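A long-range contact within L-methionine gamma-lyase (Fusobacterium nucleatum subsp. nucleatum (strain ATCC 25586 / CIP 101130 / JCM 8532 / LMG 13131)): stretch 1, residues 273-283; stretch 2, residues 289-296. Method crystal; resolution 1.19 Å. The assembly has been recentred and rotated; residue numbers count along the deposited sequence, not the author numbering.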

# COMPACT_ATOMS: atom_id res chain seq x y z
N ASN A 273 -16.65 25.44 -8.78
CA ASN A 273 -16.75 25.92 -7.41
C ASN A 273 -16.02 27.23 -7.24
O ASN A 273 -16.55 28.17 -6.63
CB ASN A 273 -16.15 24.91 -6.42
CG ASN A 273 -17.05 23.73 -6.10
OD1 ASN A 273 -18.20 23.67 -6.52
ND2 ASN A 273 -16.51 22.77 -5.33
N ALA A 274 -14.80 27.30 -7.74
CA ALA A 274 -13.98 28.49 -7.52
C ALA A 274 -14.59 29.74 -8.13
O ALA A 274 -14.59 30.79 -7.49
CB ALA A 274 -12.57 28.28 -8.05
N ARG A 275 -15.11 29.64 -9.35
CA ARG A 275 -15.69 30.83 -9.99
C ARG A 275 -16.87 31.37 -9.17
O ARG A 275 -17.01 32.60 -9.01
CB ARG A 275 -16.06 30.54 -11.46
CG ARG A 275 -14.82 30.54 -12.34
CD ARG A 275 -15.03 30.30 -13.83
NE ARG A 275 -14.88 28.89 -14.19
CZ ARG A 275 -15.87 28.00 -14.27
NH1 ARG A 275 -17.13 28.36 -14.03
NH2 ARG A 275 -15.60 26.74 -14.61
N THR A 276 -17.69 30.48 -8.62
CA THR A 276 -18.80 30.88 -7.79
C THR A 276 -18.33 31.53 -6.49
O THR A 276 -18.89 32.54 -6.04
CB THR A 276 -19.69 29.65 -7.51
OG1 THR A 276 -20.18 29.17 -8.76
CG2 THR A 276 -20.84 29.99 -6.62
N ILE A 277 -17.28 30.98 -5.90
CA ILE A 277 -16.71 31.55 -4.68
C ILE A 277 -16.06 32.91 -4.96
O ILE A 277 -16.18 33.82 -4.13
CB ILE A 277 -15.74 30.55 -4.01
CG1 ILE A 277 -16.54 29.34 -3.52
CG2 ILE A 277 -14.98 31.18 -2.85
CD1 ILE A 277 -15.67 28.13 -3.26
N VAL A 278 -15.40 33.07 -6.10
CA VAL A 278 -14.83 34.37 -6.46
C VAL A 278 -15.92 35.45 -6.50
O VAL A 278 -15.73 36.55 -5.95
CB VAL A 278 -14.10 34.31 -7.82
CG1 VAL A 278 -13.75 35.70 -8.35
CG2 VAL A 278 -12.84 33.48 -7.69
N ASP A 279 -17.05 35.14 -7.12
CA ASP A 279 -18.14 36.12 -7.18
C ASP A 279 -18.62 36.49 -5.78
O ASP A 279 -18.83 37.69 -5.48
CB ASP A 279 -19.29 35.59 -8.02
CG ASP A 279 -20.26 36.69 -8.43
OD1 ASP A 279 -19.82 37.63 -9.11
OD2 ASP A 279 -21.42 36.63 -8.03
N PHE A 280 -18.79 35.49 -4.91
CA PHE A 280 -19.18 35.72 -3.52
C PHE A 280 -18.18 36.61 -2.79
O PHE A 280 -18.55 37.60 -2.15
CB PHE A 280 -19.35 34.37 -2.81
CG PHE A 280 -19.43 34.47 -1.33
CD1 PHE A 280 -20.60 34.91 -0.71
CD2 PHE A 280 -18.34 34.15 -0.52
CE1 PHE A 280 -20.68 35.00 0.67
CE2 PHE A 280 -18.42 34.26 0.85
CZ PHE A 280 -19.58 34.68 1.44
N LEU A 281 -16.90 36.27 -2.86
CA LEU A 281 -15.88 37.04 -2.15
C LEU A 281 -15.73 38.44 -2.71
O LEU A 281 -15.60 39.41 -1.95
CB LEU A 281 -14.53 36.34 -2.21
CG LEU A 281 -14.42 35.01 -1.45
CD1 LEU A 281 -13.14 34.29 -1.83
CD2 LEU A 281 -14.48 35.22 0.05
N ASN A 282 -15.76 38.57 -4.03
CA ASN A 282 -15.54 39.88 -4.64
C ASN A 282 -16.67 40.86 -4.36
O ASN A 282 -16.43 42.08 -4.42
CB ASN A 282 -15.34 39.74 -6.14
CG ASN A 282 -14.51 40.87 -6.74
OD1 ASN A 282 -13.58 41.36 -6.12
ND2 ASN A 282 -14.83 41.23 -7.98
N LYS A 283 -17.87 40.36 -4.05
CA LYS A 283 -19.01 41.19 -3.66
C LYS A 283 -19.17 41.32 -2.15
O LYS A 283 -20.10 41.99 -1.69
CB LYS A 283 -20.30 40.62 -4.27
CG LYS A 283 -20.34 40.70 -5.79
CD LYS A 283 -21.53 39.97 -6.38
CE LYS A 283 -21.62 40.19 -7.88
NZ LYS A 283 -22.63 39.30 -8.53
N LYS A 289 -10.31 43.09 -1.67
CA LYS A 289 -9.76 42.77 -2.98
C LYS A 289 -9.68 41.26 -3.15
O LYS A 289 -9.39 40.56 -2.18
CB LYS A 289 -8.36 43.37 -3.10
CG LYS A 289 -7.72 43.27 -4.47
CD LYS A 289 -6.46 44.12 -4.46
CE LYS A 289 -5.76 44.10 -5.79
NZ LYS A 289 -4.41 44.72 -5.70
N VAL A 290 -9.93 40.80 -4.37
CA VAL A 290 -9.78 39.38 -4.71
C VAL A 290 -8.74 39.29 -5.82
O VAL A 290 -8.76 40.08 -6.77
CB VAL A 290 -11.11 38.77 -5.13
CG1 VAL A 290 -10.92 37.32 -5.59
CG2 VAL A 290 -12.10 38.84 -3.97
N TYR A 291 -7.83 38.33 -5.67
CA TYR A 291 -6.85 37.97 -6.68
C TYR A 291 -7.32 36.69 -7.35
O TYR A 291 -7.38 35.62 -6.71
CB TYR A 291 -5.49 37.76 -6.02
CG TYR A 291 -4.98 38.99 -5.34
CD1 TYR A 291 -4.32 39.99 -6.07
CD2 TYR A 291 -5.14 39.19 -3.97
CE1 TYR A 291 -3.85 41.13 -5.45
CE2 TYR A 291 -4.68 40.34 -3.34
CZ TYR A 291 -4.04 41.30 -4.11
OH TYR A 291 -3.55 42.46 -3.53
N TYR A 292 -7.68 36.78 -8.62
CA TYR A 292 -8.17 35.63 -9.39
C TYR A 292 -7.95 35.92 -10.86
O TYR A 292 -8.36 36.99 -11.33
CB TYR A 292 -9.67 35.37 -9.12
CG TYR A 292 -10.14 34.09 -9.78
CD1 TYR A 292 -9.67 32.85 -9.36
CD2 TYR A 292 -11.03 34.13 -10.84
CE1 TYR A 292 -10.09 31.68 -9.96
CE2 TYR A 292 -11.45 32.96 -11.46
CZ TYR A 292 -10.96 31.73 -11.03
OH TYR A 292 -11.38 30.59 -11.66
N PRO A 293 -7.31 35.00 -11.61
CA PRO A 293 -6.99 35.31 -13.03
C PRO A 293 -8.18 35.64 -13.92
O PRO A 293 -8.00 36.31 -14.94
CB PRO A 293 -6.28 34.04 -13.50
CG PRO A 293 -5.69 33.46 -12.25
CD PRO A 293 -6.72 33.71 -11.19
N GLY A 294 -9.36 35.14 -13.57
CA GLY A 294 -10.57 35.37 -14.34
C GLY A 294 -11.31 36.67 -14.07
O GLY A 294 -12.30 36.95 -14.74
N LEU A 295 -10.88 37.45 -13.08
CA LEU A 295 -11.49 38.78 -12.88
C LEU A 295 -10.93 39.75 -13.90
O LEU A 295 -9.73 39.82 -14.11
CB LEU A 295 -11.23 39.30 -11.48
CG LEU A 295 -12.01 38.61 -10.37
CD1 LEU A 295 -11.49 39.05 -9.02
CD2 LEU A 295 -13.50 38.89 -10.49
N GLU A 296 -11.82 40.53 -14.54
CA GLU A 296 -11.38 41.50 -15.54
C GLU A 296 -10.49 42.59 -14.96
O GLU A 296 -9.72 43.23 -15.69
CB GLU A 296 -12.57 42.13 -16.26
CG GLU A 296 -13.36 41.16 -17.12
CD GLU A 296 -14.59 41.78 -17.76
OE1 GLU A 296 -14.67 43.03 -17.83
OE2 GLU A 296 -15.48 41.02 -18.20
O HOH W 1 -11.04 42.46 -6.51

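No direct hydrogen bond joins the two stretches; the polar link between them passes through a single water. Water 1 donates to Asn-282 OD1 at 2.8 Å and accepts from Val-290 N at 2.9 Å, so Asn-282, in the helix, reaches the strand backbone where the two stretches come nearest, with Asn-282 CA 5.8 Å from Val-290 CA. The amide suits this place because its oxygen accepts a hydrogen bond from the water, and it also lies against apolar atoms: Asn-282 OD1 is 3.6 Å from Val-290 CG2, and Asn-282 ND2 is 3.7 Å from Leu-295 CD2.

The remainder is packing. Helix 273-282 and strand 289-291 run nearly antiparallel, at 158°, with their axes approaching to 8.5 Å, and 374 Å² is buried in all. Val-278, Val-290 and Tyr-292 are buried and give up the most area to the contact (75, 73 and 73 Å²); apolar and aromatic surfaces suit such a place, as do the aliphatic chains of Leu-281 and Leu-295. Val-278 is central. Its CA-to-CB bond points toward the second stretch. With chi1 in t, Val-278 CG2 sits over one face of the Tyr-292 ring, 3.6 Å from the centroid and 16° off the ring normal, which is good CH-pi geometry. Val-278 CG1 meets Leu-295 CD2 at 3.8 Å and, more loosely, Val-290 CG1 at 4.3 Å, and stays near Tyr-292 CD2 (4.0 Å). Val-290, also t, sets its CG2 3.9 Å from Leu-281 CB.

Farther toward the start of the helix, Tyr-292 OH lies 3.5 Å from Arg-275 CG; the hydroxyl is hydrogen-bonded elsewhere in the structure. Tyr-292 and Leu-295, first and last in a type I turn supported by Leu-295 N to Tyr-292 O at 3.1 Å, both contact Val-278. Within it, Gly-294 leaves room for the tyrosine: an ideal CB would fall 2.9 Å from Tyr-292 CE2.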